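Side-chain contacts in MAU2 chromatid cohesion factor homolog (Saccharomyces cerevisiae, PDB 4XDN), which takes part in sister chromatid cohesion by forming, with Scc2, the complex required for cohesin to associate with chromosomes: residues R229-E234 and L495-I500; V448-L453 and Q491-Q496; L454-V459 and N480-Q485. All blocks are in the same frame, centred on the assembly; numbering follows the deposited sequence.

Overall arrangement
The three contacts run in a row through one part of a largely helical chain and are nested along the sequence, the third innermost, while the first two end on the same turn. Interaction 1 ties the turn after helix 212-228 to the 3-10 turn just before helix 499-513. Interaction 2 joins helix 446-466 to the turn after helix 472-490, and interaction 3 pairs those same two helices. The centres of interactions 1 and 2 lie about 10 Å apart, and the two contacts share L495 and Q496; those of 2 and 3 are about 12 Å apart, both contacts using helix 446-466, whereas 1 and 3 are about 21 Å apart and do not touch. The row thus couples a local helical hairpin to helices more than 200 residues earlier.

Interaction 1 (R229-E234 and L495-I500); sequences RFPIPE and LQFNPI
R229 and L495 mark the closest approach of the two backbones, their CA atoms 7.7 Å apart, where an irregular turn meets a short 3-10 turn. R229 has just left helix 212-228: its positive phi (55°) and two bonds back into the last turn make a Schellman motif, which turns the chain toward P233, the N-cap of the next helix. Opposite, L495-F497 form the 3-10 turn, closed by the backbone bond from N498 N to L495 O (2.9 Å), before N498 caps helix 499-513 through its side chain.

The R229 chain, kinked at both chi2 and chi3, brings its guanidinium obliquely against one branch of L495, with NH1 3.7 Å and NH2 3.8 Å from CD2. Leucine suits this place because its methyl packs against the flat group without competing for the polar N-H bonds. Those go to carboxylates: NH1 pairs with D494 and NH2 with E447, an arrangement likely to favour the charged arginine in these buried surroundings.

Further out, P231 offers a rigid apolar ring to both F497 and Q496. Its CB lies in the plane of the F497 ring, at the edge, 3.8 Å from CE2, while its CG lies 4.0 Å from Q496 NE2, whose stronger bond goes to T493 O. Q496 CG, placed between its own backbone N and carbonyl carbon (chi1 66°), sits 3.5 Å above the centre of the F497 ring, so the phenyl has the glutamine over one face and the proline at its rim.

The contact thus joins distant parts of a largely helical, TPR-type fold: the Schellman turn that ends helix 212-228 meets the 3-10 turn that precedes the N-capped helix 499-513.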
# COMPACT_ATOMS: atom_id res chain seq x y z
N ARG A 229 4.72 7.04 2.64
CA ARG A 229 5.97 6.94 3.39
C ARG A 229 6.41 8.30 3.95
O ARG A 229 7.60 8.57 4.07
CB ARG A 229 7.09 6.35 2.52
CG ARG A 229 6.84 4.91 2.07
CD ARG A 229 6.67 3.96 3.24
NE ARG A 229 7.57 2.81 3.15
CZ ARG A 229 8.66 2.62 3.88
NH1 ARG A 229 9.03 3.50 4.80
NH2 ARG A 229 9.39 1.53 3.70
N PHE A 230 5.43 9.14 4.28
CA PHE A 230 5.72 10.40 4.96
C PHE A 230 6.02 10.13 6.42
O PHE A 230 5.46 9.19 7.00
CB PHE A 230 4.55 11.38 4.84
CG PHE A 230 4.36 11.95 3.46
CD1 PHE A 230 5.45 12.31 2.68
CD2 PHE A 230 3.09 12.14 2.95
CE1 PHE A 230 5.27 12.84 1.42
CE2 PHE A 230 2.90 12.67 1.69
CZ PHE A 230 3.99 13.02 0.92
N PRO A 231 6.90 10.93 7.03
CA PRO A 231 7.09 10.83 8.48
C PRO A 231 5.78 11.04 9.24
O PRO A 231 5.03 11.96 8.90
CB PRO A 231 8.08 11.96 8.79
CG PRO A 231 8.83 12.15 7.52
CD PRO A 231 7.84 11.88 6.42
N ILE A 232 5.52 10.21 10.24
CA ILE A 232 4.31 10.35 11.03
C ILE A 232 4.58 11.28 12.22
O ILE A 232 5.47 11.01 13.02
CB ILE A 232 3.80 8.99 11.55
CG1 ILE A 232 3.68 8.00 10.39
CG2 ILE A 232 2.45 9.17 12.24
CD1 ILE A 232 3.32 6.59 10.82
N PRO A 233 3.81 12.38 12.33
CA PRO A 233 3.98 13.27 13.49
C PRO A 233 3.77 12.55 14.82
O PRO A 233 3.04 11.56 14.88
CB PRO A 233 2.90 14.33 13.28
CG PRO A 233 2.68 14.36 11.82
CD PRO A 233 2.84 12.93 11.37
N GLU A 234 4.41 13.05 15.87
CA GLU A 234 4.38 12.40 17.17
C GLU A 234 2.96 12.30 17.74
O GLU A 234 2.58 11.27 18.29
CB GLU A 234 5.28 13.15 18.16
CG GLU A 234 5.42 12.48 19.52
CD GLU A 234 5.97 11.07 19.42
OE1 GLU A 234 6.83 10.82 18.55
OE2 GLU A 234 5.53 10.21 20.21
N LEU A 495 12.07 6.97 5.79
CA LEU A 495 13.26 6.13 5.72
C LEU A 495 14.44 6.77 6.46
O LEU A 495 15.37 6.07 6.87
CB LEU A 495 13.65 5.87 4.26
CG LEU A 495 12.67 5.02 3.45
CD1 LEU A 495 13.09 4.99 1.99
CD2 LEU A 495 12.60 3.61 4.01
N GLN A 496 14.39 8.08 6.63
CA GLN A 496 15.44 8.79 7.36
C GLN A 496 15.46 8.36 8.82
O GLN A 496 16.43 8.61 9.53
CB GLN A 496 15.24 10.30 7.27
CG GLN A 496 13.98 10.80 7.96
CD GLN A 496 13.72 12.28 7.71
OE1 GLN A 496 14.39 13.14 8.28
NE2 GLN A 496 12.75 12.57 6.85
N PHE A 497 14.38 7.72 9.26
CA PHE A 497 14.28 7.21 10.62
C PHE A 497 14.43 5.69 10.66
O PHE A 497 14.21 5.07 11.70
CB PHE A 497 12.94 7.62 11.25
CG PHE A 497 12.67 9.10 11.17
CD1 PHE A 497 13.50 10.00 11.82
CD2 PHE A 497 11.59 9.58 10.45
CE1 PHE A 497 13.25 11.36 11.75
CE2 PHE A 497 11.34 10.94 10.38
CZ PHE A 497 12.17 11.83 11.03
N ASN A 498 14.79 5.11 9.52
CA ASN A 498 15.04 3.68 9.42
C ASN A 498 16.54 3.42 9.57
O ASN A 498 17.33 3.86 8.74
CB ASN A 498 14.52 3.14 8.09
CG ASN A 498 14.69 1.63 7.96
OD1 ASN A 498 15.79 1.10 8.10
ND2 ASN A 498 13.59 0.93 7.68
N PRO A 499 16.95 2.70 10.64
CA PRO A 499 18.38 2.53 10.91
C PRO A 499 19.14 1.79 9.80
O PRO A 499 20.28 2.14 9.53
CB PRO A 499 18.40 1.74 12.22
CG PRO A 499 17.08 1.07 12.30
CD PRO A 499 16.12 2.00 11.64
N ILE A 500 18.51 0.79 9.19
CA ILE A 500 19.12 0.09 8.06
C ILE A 500 19.46 1.08 6.95
O ILE A 500 20.55 1.05 6.39
CB ILE A 500 18.21 -1.04 7.51
CG1 ILE A 500 18.18 -2.21 8.50
CG2 ILE A 500 18.68 -1.51 6.13
CD1 ILE A 500 17.28 -3.36 8.08

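Interaction 2 (V448-L453 and Q491-Q496); sequences VKMISL and QETDLQ
M450 sets its sulfur against L495 and, more loosely, T493, the sulfur rather than the terminal methyl doing the touching. The side chain leaves helix 446-466 toward the other segment, runs nearly extended through chi2 (-164°) and then bends at chi3 (62°), which swings CE back from the leucine. SD is therefore 4.2 Å from L495 CD1, whereas CE stands 5.0 Å from that same methyl. T493 OG1 lies 4.4 Å from SD, a loose packing contact. A long, flexible and unbranched methionine suits the place because the backbones remain well apart, with M450 CA and L495 CA separated by 9.9 Å.

L495 presents CD1 to the sulfur, the CG-CD1 bond slanting past it. Its CG stands anti to the carbonyl carbon (chi1 -67°), and CD1 continues the extended chain, while the sister methyl CD2 serves the R229 side. One residue thus fills two interfaces, as a forked side chain can. T493 OG1 is hydrogen-bonded to L490 O, which satisfies its proton in this buried place.

The turn itself is held in shape by Q496. Its NE2 gives a nearly straight bond to T493 O (2.8 Å, 169° at the hydrogen), the acceptor lying in the glutamine's amide plane; a second, weak bond reaches Q491 O. On the helix, S452 OG and S452 N approach V448 O from opposite faces of its carbonyl plane, which lets a buried serine satisfy its hydroxyl locally.

Around this contact, L490 of helix 472-490 touches both M450 and L495, as does W501 of helix 499-513. The thioether thus lies where helix 446-466, the end of helix 472-490 and the start of helix 499-513 come together.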
# COMPACT_ATOMS: atom_id res chain seq x y z
N VAL A 448 11.71 2.83 -4.08
CA VAL A 448 12.32 2.18 -5.24
C VAL A 448 13.31 3.12 -5.91
O VAL A 448 14.41 2.71 -6.30
CB VAL A 448 11.25 1.72 -6.25
CG1 VAL A 448 11.90 1.23 -7.55
CG2 VAL A 448 10.38 0.64 -5.64
N LYS A 449 12.91 4.38 -6.05
CA LYS A 449 13.79 5.40 -6.62
C LYS A 449 15.10 5.48 -5.85
O LYS A 449 16.17 5.61 -6.44
CB LYS A 449 13.11 6.78 -6.60
CG LYS A 449 12.03 6.96 -7.64
CD LYS A 449 11.51 8.39 -7.64
CE LYS A 449 10.55 8.63 -8.79
NZ LYS A 449 10.17 10.06 -8.90
N MET A 450 15.01 5.38 -4.53
CA MET A 450 16.17 5.54 -3.68
C MET A 450 17.07 4.30 -3.69
O MET A 450 18.29 4.43 -3.66
CB MET A 450 15.73 5.85 -2.25
CG MET A 450 15.27 7.30 -2.07
SD MET A 450 15.19 7.82 -0.35
CE MET A 450 16.92 7.64 0.12
N ILE A 451 16.47 3.12 -3.74
CA ILE A 451 17.24 1.89 -3.92
C ILE A 451 18.02 1.99 -5.23
O ILE A 451 19.19 1.63 -5.29
CB ILE A 451 16.33 0.64 -3.94
CG1 ILE A 451 15.74 0.40 -2.55
CG2 ILE A 451 17.12 -0.60 -4.39
CD1 ILE A 451 14.67 -0.68 -2.50
N SER A 452 17.35 2.49 -6.26
CA SER A 452 17.98 2.66 -7.57
C SER A 452 19.13 3.66 -7.51
O SER A 452 20.18 3.45 -8.11
CB SER A 452 16.94 3.11 -8.60
OG SER A 452 15.86 2.19 -8.69
N LEU A 453 18.93 4.75 -6.77
CA LEU A 453 19.95 5.79 -6.67
C LEU A 453 21.15 5.33 -5.85
O LEU A 453 22.29 5.69 -6.15
CB LEU A 453 19.36 7.06 -6.06
CG LEU A 453 18.46 7.91 -6.96
CD1 LEU A 453 17.78 9.01 -6.15
CD2 LEU A 453 19.25 8.51 -8.12
N GLN A 491 15.04 12.88 2.86
CA GLN A 491 14.65 13.89 3.83
C GLN A 491 13.14 14.10 3.89
O GLN A 491 12.63 14.68 4.85
CB GLN A 491 15.36 15.21 3.51
CG GLN A 491 15.34 16.22 4.64
CD GLN A 491 16.28 17.39 4.39
OE1 GLN A 491 17.12 17.35 3.48
NE2 GLN A 491 16.15 18.44 5.19
N GLU A 492 12.43 13.63 2.87
CA GLU A 492 10.98 13.78 2.80
C GLU A 492 10.25 12.43 2.91
O GLU A 492 9.07 12.33 2.58
CB GLU A 492 10.58 14.49 1.50
CG GLU A 492 11.07 13.82 0.22
CD GLU A 492 10.88 14.68 -1.01
OE1 GLU A 492 10.89 15.92 -0.88
OE2 GLU A 492 10.71 14.12 -2.11
N THR A 493 10.97 11.41 3.38
CA THR A 493 10.38 10.10 3.64
C THR A 493 10.68 9.66 5.07
O THR A 493 11.51 10.26 5.74
CB THR A 493 10.92 9.02 2.67
OG1 THR A 493 12.34 8.91 2.81
CG2 THR A 493 10.57 9.38 1.23
N ASP A 494 9.99 8.62 5.53
CA ASP A 494 10.21 8.10 6.88
C ASP A 494 11.46 7.22 6.95
O ASP A 494 11.86 6.78 8.02
CB ASP A 494 8.99 7.32 7.37
CG ASP A 494 8.79 6.01 6.62
OD1 ASP A 494 9.42 5.00 7.01
OD2 ASP A 494 8.01 5.99 5.65
N LEU A 495 12.07 6.97 5.79
CA LEU A 495 13.26 6.13 5.72
C LEU A 495 14.44 6.77 6.46
O LEU A 495 15.37 6.07 6.87
CB LEU A 495 13.65 5.87 4.26
CG LEU A 495 12.67 5.02 3.45
CD1 LEU A 495 13.09 4.99 1.99
CD2 LEU A 495 12.60 3.61 4.01
N GLN A 496 14.39 8.08 6.63
CA GLN A 496 15.44 8.79 7.36
C GLN A 496 15.46 8.36 8.82
O GLN A 496 16.43 8.61 9.53
CB GLN A 496 15.24 10.30 7.27
CG GLN A 496 13.98 10.80 7.96
CD GLN A 496 13.72 12.28 7.71
OE1 GLN A 496 14.39 13.14 8.28
NE2 GLN A 496 12.75 12.57 6.85

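Interaction 3 (L454-V459 and N480-Q485); sequences LNCYTV and NKVWLQ
Y457 and W483 meet across an antiparallel pair of helices, 446-466 and 472-490, which follow one another in the chain as a helical hairpin, as is common in TPR-like folds. The local axes run 9.4 Å apart, with their directions at 155°.

Y457 carries its CG anti to the backbone N (chi1 178°), which sends the ring across to the tryptophan. There W483 CE3 sits 3.4 Å above one face of the Y457 ring, offset toward the rim. The ring planes are inclined by 49°, an oblique aromatic pair. V482 fills in nearer the axes: its CG1 packs 3.8 Å from Y457 CB and lies at the tyrosine's edge, while CG2 reaches C456 SG at 4.1 Å. Compact branched valine suits this close spot, where the CA atoms of Y457 and V482 are only 6.2 Å apart.

Replacing Y457 by an alanine would probably leave W483 CE3 without the aromatic face it packs on and S512 OG without its phenolic partner.

The contact is thus apolar between the hairpin helices, with no hydrogen bond across it, while the tyrosine's one polar atom, OH, bonds to S512 on helix 499-513 and links the pair to a third helix.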
# COMPACT_ATOMS: atom_id res chain seq x y z
N LEU A 454 20.90 4.53 -4.82
CA LEU A 454 21.96 4.06 -3.94
C LEU A 454 22.83 3.02 -4.64
O LEU A 454 24.06 3.06 -4.54
CB LEU A 454 21.38 3.48 -2.65
CG LEU A 454 20.81 4.50 -1.65
CD1 LEU A 454 20.10 3.78 -0.52
CD2 LEU A 454 21.89 5.41 -1.11
N ASN A 455 22.19 2.09 -5.35
CA ASN A 455 22.93 1.13 -6.16
C ASN A 455 23.70 1.86 -7.25
O ASN A 455 24.85 1.52 -7.54
CB ASN A 455 21.99 0.10 -6.80
CG ASN A 455 21.50 -0.94 -5.81
OD1 ASN A 455 22.23 -1.35 -4.92
ND2 ASN A 455 20.26 -1.37 -5.98
N CYS A 456 23.08 2.88 -7.83
CA CYS A 456 23.71 3.67 -8.87
C CYS A 456 24.93 4.41 -8.33
O CYS A 456 25.95 4.52 -9.00
CB CYS A 456 22.71 4.67 -9.47
SG CYS A 456 23.35 5.62 -10.87
N TYR A 457 24.81 4.92 -7.10
CA TYR A 457 25.91 5.61 -6.45
C TYR A 457 27.06 4.64 -6.17
O TYR A 457 28.23 4.97 -6.38
CB TYR A 457 25.45 6.26 -5.14
CG TYR A 457 26.55 6.96 -4.39
CD1 TYR A 457 27.33 6.28 -3.46
CD2 TYR A 457 26.82 8.31 -4.60
CE1 TYR A 457 28.34 6.92 -2.77
CE2 TYR A 457 27.83 8.96 -3.92
CZ TYR A 457 28.59 8.26 -3.00
OH TYR A 457 29.60 8.90 -2.32
N THR A 458 26.71 3.45 -5.69
CA THR A 458 27.69 2.42 -5.37
C THR A 458 28.51 2.05 -6.60
O THR A 458 29.73 1.95 -6.53
CB THR A 458 27.00 1.16 -4.81
OG1 THR A 458 26.29 1.50 -3.61
CG2 THR A 458 28.01 0.06 -4.49
N VAL A 459 27.82 1.85 -7.72
CA VAL A 459 28.48 1.52 -8.98
C VAL A 459 29.42 2.65 -9.40
O VAL A 459 30.58 2.40 -9.73
CB VAL A 459 27.44 1.25 -10.09
CG1 VAL A 459 28.11 1.17 -11.46
CG2 VAL A 459 26.69 -0.04 -9.79
N ASN A 480 28.39 13.00 -7.05
CA ASN A 480 27.86 14.15 -6.32
C ASN A 480 26.41 14.44 -6.71
O ASN A 480 25.59 14.77 -5.86
CB ASN A 480 28.73 15.38 -6.58
CG ASN A 480 30.20 15.13 -6.30
OD1 ASN A 480 31.07 15.53 -7.08
ND2 ASN A 480 30.49 14.45 -5.20
N LYS A 481 26.11 14.31 -8.00
CA LYS A 481 24.76 14.49 -8.51
C LYS A 481 23.80 13.47 -7.89
O LYS A 481 22.78 13.84 -7.29
CB LYS A 481 24.75 14.37 -10.03
CG LYS A 481 23.37 14.46 -10.68
CD LYS A 481 23.40 13.97 -12.12
CE LYS A 481 22.31 12.94 -12.38
NZ LYS A 481 22.51 12.21 -13.67
N VAL A 482 24.13 12.20 -8.05
CA VAL A 482 23.30 11.11 -7.54
C VAL A 482 23.12 11.21 -6.03
O VAL A 482 22.05 10.91 -5.50
CB VAL A 482 23.90 9.73 -7.90
CG1 VAL A 482 23.25 8.60 -7.10
CG2 VAL A 482 23.76 9.47 -9.39
N TRP A 483 24.17 11.65 -5.33
CA TRP A 483 24.12 11.70 -3.87
C TRP A 483 23.14 12.74 -3.36
O TRP A 483 22.38 12.48 -2.43
CB TRP A 483 25.51 11.99 -3.29
CG TRP A 483 25.54 11.88 -1.80
CD1 TRP A 483 25.54 12.91 -0.90
CD2 TRP A 483 25.57 10.68 -1.03
NE1 TRP A 483 25.57 12.42 0.38
CE2 TRP A 483 25.59 11.05 0.33
CE3 TRP A 483 25.58 9.32 -1.36
CZ2 TRP A 483 25.62 10.11 1.36
CZ3 TRP A 483 25.62 8.39 -0.34
CH2 TRP A 483 25.64 8.79 1.01
N LEU A 484 23.15 13.93 -3.97
CA LEU A 484 22.23 14.99 -3.58
C LEU A 484 20.78 14.54 -3.77
O LEU A 484 19.90 14.90 -2.99
CB LEU A 484 22.50 16.27 -4.38
CG LEU A 484 23.75 17.06 -4.00
CD1 LEU A 484 24.01 18.14 -5.03
CD2 LEU A 484 23.61 17.67 -2.61
N GLN A 485 20.55 13.76 -4.82
CA GLN A 485 19.23 13.21 -5.09
C GLN A 485 18.80 12.25 -3.98
O GLN A 485 17.63 12.21 -3.60
CB GLN A 485 19.21 12.50 -6.45
CG GLN A 485 19.26 13.45 -7.63
CD GLN A 485 19.59 12.76 -8.94
OE1 GLN A 485 19.98 11.59 -8.96
NE2 GLN A 485 19.45 13.48 -10.04